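Local atomic coordinates of KmHsv2 (Kluyveromyces marxianus, PDB entry 3VU4), a protein that probably binds phosphoinositides on membranes, as a seven-bladed beta-propeller of the PROPPIN family related to the autophagy protein Atg18. Residues 296-310 / 321-334. Numbering follows the deposited sequence.
Sequences CNFKLSVDKHVRGCK and VVWPHTRMIETFKV
His325 and Asp303 join the loop between two propeller blades to a hairpin of the second. NE2 of His325 donates to Asp303 OD1 (2.9 Å), on its syn side but well out of the carboxylate plane; the bond is bent (133° at the hydrogen), and carboxylate and imidazole stand nearly perpendicular. CG of His325, set between backbone N and carbonyl carbon (chi1 82°), turns the ring toward the 303-306 turn. From the carboxylate's other face His305 N reaches the same oxygen, closing an Asx turn; two donors thus grip OD1, limiting the carboxylate's turning. Val306 CA sits over the centre of one imidazole face (CH-pi, 4.0 Å to the centroid), with adjacent Thr326 CG2 toward the rim of the other. Lys310 and Val322 form an antiparallel hydrogen-bonded pair (Val322 N to Lys310 O, 2.9 Å).

Trp323 NE1 donates to Glu330 OE1 (3.0 Å) within the indole plane, while Glu330 OE2 is salt-bridged to Arg350. Cys309 CB packs over one indole face and Val302 CG2 over the opposite one; Leu300 CD1 meets the edge. Leu300 CD2 touches Phe332 CZ at 3.5 Å. Phe332 points its edge at the face of Phe298, an offset edge-to-face pair with planes at 72°.

Strand 296-299 is outermost in its blade and 310-313 begins the next; this seam of ring packing and hydrogen bonds joins them, Ile345 of strand 342-352 also touching Phe298 and Tyr25 of strand 24-27 touching Pro324.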
loop_
_atom_site.group_PDB
_atom_site.type_symbol
_atom_site.label_atom_id
_atom_site.label_comp_id
_atom_site.label_asym_id
_atom_site.label_seq_id
_atom_site.Cartn_x
_atom_site.Cartn_y
_atom_site.Cartn_z
ATOM N N CYS A 296 -16.437 6.846 8.617
ATOM C CA CYS A 296 -17.498 5.964 8.166
ATOM C C CYS A 296 -17.002 4.531 8.145
ATOM O O CYS A 296 -15.818 4.283 7.927
ATOM C CB CYS A 296 -17.968 6.381 6.769
ATOM S SG CYS A 296 -16.634 6.663 5.578
ATOM N N ASN A 297 -17.917 3.594 8.374
ATOM C CA ASN A 297 -17.593 2.176 8.399
ATOM C C ASN A 297 -18.500 1.428 7.444
ATOM O O ASN A 297 -19.691 1.264 7.700
ATOM C CB ASN A 297 -17.769 1.636 9.814
ATOM C CG ASN A 297 -17.054 2.488 10.851
ATOM O OD1 ASN A 297 -15.852 2.745 10.736
ATOM N ND2 ASN A 297 -17.790 2.933 11.868
ATOM N N PHE A 298 -17.927 0.959 6.347
ATOM C CA PHE A 298 -18.684 0.250 5.331
ATOM C C PHE A 298 -18.397 -1.250 5.357
ATOM O O PHE A 298 -17.247 -1.671 5.356
ATOM C CB PHE A 298 -18.312 0.830 3.972
ATOM C CG PHE A 298 -19.108 0.285 2.833
ATOM C CD1 PHE A 298 -20.298 0.891 2.448
ATOM C CD2 PHE A 298 -18.639 -0.806 2.103
ATOM C CE1 PHE A 298 -20.999 0.423 1.348
ATOM C CE2 PHE A 298 -19.337 -1.283 0.999
ATOM C CZ PHE A 298 -20.513 -0.673 0.619
ATOM N N LYS A 299 -19.447 -2.058 5.379
ATOM C CA LYS A 299 -19.277 -3.507 5.385
ATOM C C LYS A 299 -19.212 -4.044 3.961
ATOM O O LYS A 299 -20.151 -3.905 3.176
ATOM C CB LYS A 299 -20.408 -4.176 6.173
ATOM C CG LYS A 299 -20.398 -3.778 7.651
ATOM C CD LYS A 299 -21.370 -4.595 8.493
ATOM C CE LYS A 299 -21.271 -4.208 9.970
ATOM N NZ LYS A 299 -22.211 -4.983 10.841
ATOM N N LEU A 300 -18.072 -4.640 3.636
ATOM C CA LEU A 300 -17.838 -5.180 2.308
ATOM C C LEU A 300 -18.579 -6.493 2.086
ATOM O O LEU A 300 -18.806 -7.267 3.020
ATOM C CB LEU A 300 -16.335 -5.362 2.091
ATOM C CG LEU A 300 -15.569 -4.034 2.185
ATOM C CD1 LEU A 300 -14.078 -4.282 2.421
ATOM C CD2 LEU A 300 -15.829 -3.213 0.914
ATOM N N SER A 301 -18.966 -6.715 0.837
ATOM C CA SER A 301 -19.690 -7.907 0.431
ATOM C C SER A 301 -18.743 -8.926 -0.188
ATOM O O SER A 301 -18.250 -8.724 -1.291
ATOM C CB SER A 301 -20.767 -7.528 -0.589
ATOM O OG SER A 301 -21.266 -8.668 -1.263
ATOM N N VAL A 302 -18.485 -10.020 0.514
ATOM C CA VAL A 302 -17.600 -11.037 -0.033
ATOM C C VAL A 302 -18.055 -12.468 0.300
ATOM O O VAL A 302 -18.649 -12.708 1.349
ATOM C CB VAL A 302 -16.147 -10.813 0.460
ATOM C CG1 VAL A 302 -16.050 -11.075 1.968
ATOM C CG2 VAL A 302 -15.196 -11.704 -0.344
ATOM N N ASP A 303 -17.788 -13.412 -0.604
ATOM C CA ASP A 303 -18.181 -14.799 -0.376
ATOM C C ASP A 303 -17.272 -15.460 0.651
ATOM O O ASP A 303 -16.299 -14.863 1.089
ATOM C CB ASP A 303 -18.188 -15.601 -1.687
ATOM C CG ASP A 303 -16.847 -15.594 -2.399
ATOM O OD1 ASP A 303 -15.814 -15.884 -1.756
ATOM O OD2 ASP A 303 -16.836 -15.314 -3.617
ATOM N N LYS A 304 -17.593 -16.692 1.032
ATOM C CA LYS A 304 -16.826 -17.405 2.046
ATOM C C LYS A 304 -15.442 -17.878 1.635
ATOM O O LYS A 304 -14.732 -18.496 2.424
ATOM C CB LYS A 304 -17.634 -18.595 2.569
ATOM C CG LYS A 304 -17.944 -19.673 1.538
ATOM C CD LYS A 304 -18.704 -20.831 2.188
ATOM C CE LYS A 304 -18.977 -21.975 1.210
ATOM N NZ LYS A 304 -19.650 -23.136 1.875
ATOM N N HIS A 305 -15.040 -17.571 0.412
ATOM C CA HIS A 305 -13.729 -17.994 -0.056
ATOM C C HIS A 305 -12.684 -16.865 -0.038
ATOM O O HIS A 305 -11.633 -16.978 -0.673
ATOM C CB HIS A 305 -13.872 -18.573 -1.469
ATOM C CG HIS A 305 -14.915 -19.644 -1.570
ATOM N ND1 HIS A 305 -14.808 -20.853 -0.912
ATOM C CD2 HIS A 305 -16.115 -19.665 -2.200
ATOM C CE1 HIS A 305 -15.898 -21.569 -1.131
ATOM N NE2 HIS A 305 -16.707 -20.871 -1.909
ATOM N N VAL A 306 -12.963 -15.795 0.702
ATOM C CA VAL A 306 -12.051 -14.658 0.771
ATOM C C VAL A 306 -10.676 -15.042 1.267
ATOM O O VAL A 306 -10.541 -15.778 2.237
ATOM C CB VAL A 306 -12.526 -13.549 1.739
ATOM C CG1 VAL A 306 -12.249 -12.190 1.136
ATOM C CG2 VAL A 306 -13.976 -13.723 2.085
ATOM N N ARG A 307 -9.657 -14.525 0.593
ATOM C CA ARG A 307 -8.282 -14.756 1.002
ATOM C C ARG A 307 -7.887 -13.457 1.695
ATOM O O ARG A 307 -7.744 -13.406 2.923
ATOM C CB ARG A 307 -7.390 -15.004 -0.214
ATOM C CG ARG A 307 -7.674 -16.317 -0.924
ATOM C CD ARG A 307 -6.770 -16.474 -2.132
ATOM N NE ARG A 307 -7.341 -17.395 -3.110
ATOM C CZ ARG A 307 -7.010 -17.415 -4.399
ATOM N NH1 ARG A 307 -6.102 -16.559 -4.867
ATOM N NH2 ARG A 307 -7.598 -18.278 -5.223
ATOM N N GLY A 308 -7.741 -12.405 0.902
ATOM C CA GLY A 308 -7.402 -11.108 1.449
ATOM C C GLY A 308 -7.773 -10.076 0.411
ATOM O O GLY A 308 -8.691 -10.303 -0.377
ATOM N N CYS A 309 -7.080 -8.944 0.406
ATOM C CA CYS A 309 -7.339 -7.915 -0.589
ATOM C C CYS A 309 -6.315 -6.813 -0.456
ATOM O O CYS A 309 -5.518 -6.805 0.486
ATOM C CB CYS A 309 -8.756 -7.329 -0.440
ATOM S SG CYS A 309 -9.089 -6.367 1.073
ATOM N N LYS A 310 -6.332 -5.900 -1.422
ATOM C CA LYS A 310 -5.437 -4.746 -1.439
ATOM C C LYS A 310 -6.275 -3.588 -1.916
ATOM O O LYS A 310 -7.102 -3.751 -2.813
ATOM C CB LYS A 310 -4.251 -4.967 -2.386
ATOM C CG LYS A 310 -3.285 -5.992 -1.848
ATOM C CD LYS A 310 -1.968 -6.048 -2.588
ATOM C CE LYS A 310 -1.086 -7.098 -1.920
ATOM N NZ LYS A 310 0.230 -7.281 -2.579
ATOM N N VAL A 321 -10.818 -1.735 -4.528
ATOM C CA VAL A 321 -10.501 -2.874 -3.691
ATOM C C VAL A 321 -10.366 -4.037 -4.660
ATOM O O VAL A 321 -11.242 -4.256 -5.509
ATOM C CB VAL A 321 -11.620 -3.152 -2.681
ATOM C CG1 VAL A 321 -11.334 -4.453 -1.931
ATOM C CG2 VAL A 321 -11.727 -1.982 -1.697
ATOM N N VAL A 322 -9.248 -4.746 -4.570
ATOM C CA VAL A 322 -9.018 -5.881 -5.444
ATOM C C VAL A 322 -9.032 -7.178 -4.636
ATOM O O VAL A 322 -8.291 -7.329 -3.654
ATOM C CB VAL A 322 -7.676 -5.746 -6.179
ATOM C CG1 VAL A 322 -7.480 -6.921 -7.151
ATOM C CG2 VAL A 322 -7.646 -4.432 -6.919
ATOM N N TRP A 323 -9.898 -8.099 -5.049
ATOM C CA TRP A 323 -10.022 -9.388 -4.385
ATOM C C TRP A 323 -9.315 -10.430 -5.244
ATOM O O TRP A 323 -9.808 -10.791 -6.314
ATOM C CB TRP A 323 -11.494 -9.758 -4.232
ATOM C CG TRP A 323 -12.306 -8.731 -3.513
ATOM C CD1 TRP A 323 -13.119 -7.773 -4.073
ATOM C CD2 TRP A 323 -12.394 -8.554 -2.091
ATOM N NE1 TRP A 323 -13.707 -7.020 -3.080
ATOM C CE2 TRP A 323 -13.281 -7.475 -1.861
ATOM C CE3 TRP A 323 -11.807 -9.201 -0.993
ATOM C CZ2 TRP A 323 -13.600 -7.034 -0.571
ATOM C CZ3 TRP A 323 -12.123 -8.758 0.289
ATOM C CH2 TRP A 323 -13.012 -7.684 0.487
ATOM N N PRO A 324 -8.150 -10.927 -4.795
ATOM C CA PRO A 324 -7.425 -11.928 -5.590
ATOM C C PRO A 324 -8.176 -13.223 -5.889
ATOM O O PRO A 324 -8.032 -13.759 -6.985
ATOM C CB PRO A 324 -6.136 -12.155 -4.788
ATOM C CG PRO A 324 -6.550 -11.871 -3.388
ATOM C CD PRO A 324 -7.443 -10.648 -3.532
ATOM N N HIS A 325 -8.989 -13.706 -4.948
ATOM C CA HIS A 325 -9.736 -14.958 -5.131
ATOM C C HIS A 325 -10.836 -14.963 -6.209
ATOM O O HIS A 325 -11.138 -16.009 -6.773
ATOM C CB HIS A 325 -10.326 -15.438 -3.792
ATOM C CG HIS A 325 -11.611 -14.767 -3.411
ATOM N ND1 HIS A 325 -11.729 -13.399 -3.265
ATOM C CD2 HIS A 325 -12.834 -15.280 -3.135
ATOM C CE1 HIS A 325 -12.968 -13.101 -2.915
ATOM N NE2 HIS A 325 -13.659 -14.224 -2.829
ATOM N N THR A 326 -11.452 -13.827 -6.498
ATOM C CA THR A 326 -12.463 -13.810 -7.553
ATOM C C THR A 326 -11.975 -12.894 -8.662
ATOM O O THR A 326 -12.683 -12.659 -9.636
ATOM C CB THR A 326 -13.834 -13.280 -7.060
ATOM O OG1 THR A 326 -13.693 -11.934 -6.585
ATOM C CG2 THR A 326 -14.382 -14.163 -5.944
ATOM N N ARG A 327 -10.749 -12.396 -8.503
ATOM C CA ARG A 327 -10.129 -11.470 -9.449
ATOM C C ARG A 327 -11.088 -10.346 -9.803
ATOM O O ARG A 327 -11.218 -9.953 -10.967
ATOM C CB ARG A 327 -9.670 -12.194 -10.718
ATOM C CG ARG A 327 -8.259 -12.743 -10.616
ATOM C CD ARG A 327 -7.792 -13.416 -11.902
ATOM N NE ARG A 327 -8.596 -14.591 -12.243
ATOM C CZ ARG A 327 -9.565 -14.599 -13.161
ATOM N NH1 ARG A 327 -10.244 -15.716 -13.400
ATOM N NH2 ARG A 327 -9.846 -13.495 -13.853
ATOM N N MET A 328 -11.759 -9.829 -8.779
ATOM C CA MET A 328 -12.706 -8.741 -8.962
ATOM C C MET A 328 -12.199 -7.417 -8.403
ATOM O O MET A 328 -11.478 -7.387 -7.403
ATOM C CB MET A 328 -14.039 -9.113 -8.326
ATOM C CG MET A 328 -15.092 -9.320 -9.381
ATOM S SD MET A 328 -16.509 -10.234 -8.840
ATOM C CE MET A 328 -16.005 -11.895 -9.225
ATOM N N ILE A 329 -12.546 -6.325 -9.072
ATOM C CA ILE A 329 -12.128 -5.014 -8.607
ATOM C C ILE A 329 -13.336 -4.096 -8.466
ATOM O O ILE A 329 -14.059 -3.816 -9.426
ATOM C CB ILE A 329 -11.065 -4.378 -9.541
ATOM C CG1 ILE A 329 -10.682 -2.999 -9.008
ATOM C CG2 ILE A 329 -11.581 -4.290 -10.969
ATOM C CD1 ILE A 329 -9.485 -2.385 -9.688
ATOM N N GLU A 330 -13.549 -3.651 -7.236
ATOM C CA GLU A 330 -14.662 -2.779 -6.894
ATOM C C GLU A 330 -14.212 -1.343 -6.658
ATOM O O GLU A 330 -13.215 -1.099 -5.987
ATOM C CB GLU A 330 -15.356 -3.336 -5.650
ATOM C CG GLU A 330 -16.299 -4.478 -5.967
ATOM C CD GLU A 330 -16.281 -5.567 -4.932
ATOM O OE1 GLU A 330 -16.028 -5.266 -3.753
ATOM O OE2 GLU A 330 -16.541 -6.731 -5.300
ATOM N N THR A 331 -14.958 -0.395 -7.212
ATOM C CA THR A 331 -14.643 1.017 -7.074
ATOM C C THR A 331 -15.610 1.667 -6.093
ATOM O O THR A 331 -16.827 1.620 -6.287
ATOM C CB THR A 331 -14.735 1.714 -8.436
ATOM O OG1 THR A 331 -13.796 1.109 -9.330
ATOM C CG2 THR A 331 -14.427 3.193 -8.316
ATOM N N PHE A 332 -15.073 2.266 -5.034
ATOM C CA PHE A 332 -15.909 2.910 -4.025
ATOM C C PHE A 332 -15.731 4.425 -3.997
ATOM O O PHE A 332 -14.683 4.952 -4.367
ATOM C CB PHE A 332 -15.608 2.337 -2.632
ATOM C CG PHE A 332 -15.828 0.850 -2.520
ATOM C CD1 PHE A 332 -14.879 -0.053 -3.006
ATOM C CD2 PHE A 332 -16.995 0.348 -1.947
ATOM C CE1 PHE A 332 -15.089 -1.439 -2.920
ATOM C CE2 PHE A 332 -17.217 -1.035 -1.857
ATOM C CZ PHE A 332 -16.258 -1.932 -2.346
ATOM N N LYS A 333 -16.761 5.121 -3.544
ATOM C CA LYS A 333 -16.725 6.574 -3.463
ATOM C C LYS A 333 -17.042 6.989 -2.025
ATOM O O LYS A 333 -17.962 6.451 -1.398
ATOM C CB LYS A 333 -17.764 7.160 -4.423
ATOM C CG LYS A 333 -17.279 8.281 -5.341
ATOM C CD LYS A 333 -17.273 9.631 -4.652
ATOM C CE LYS A 333 -17.461 10.771 -5.660
ATOM N NZ LYS A 333 -16.346 10.909 -6.644
ATOM N N VAL A 334 -16.256 7.920 -1.494
ATOM C CA VAL A 334 -16.471 8.424 -0.141
ATOM C C VAL A 334 -17.127 9.787 -0.331
ATOM O O VAL A 334 -16.566 10.673 -0.972
ATOM C CB VAL A 334 -15.142 8.569 0.626
ATOM C CG1 VAL A 334 -15.409 9.027 2.041
ATOM C CG2 VAL A 334 -14.406 7.242 0.640
HETATM O O HOH W 1 -16.212 -8.923 -3.953
HETATM O O HOH W 2 -9.408 -12.926 -1.738
#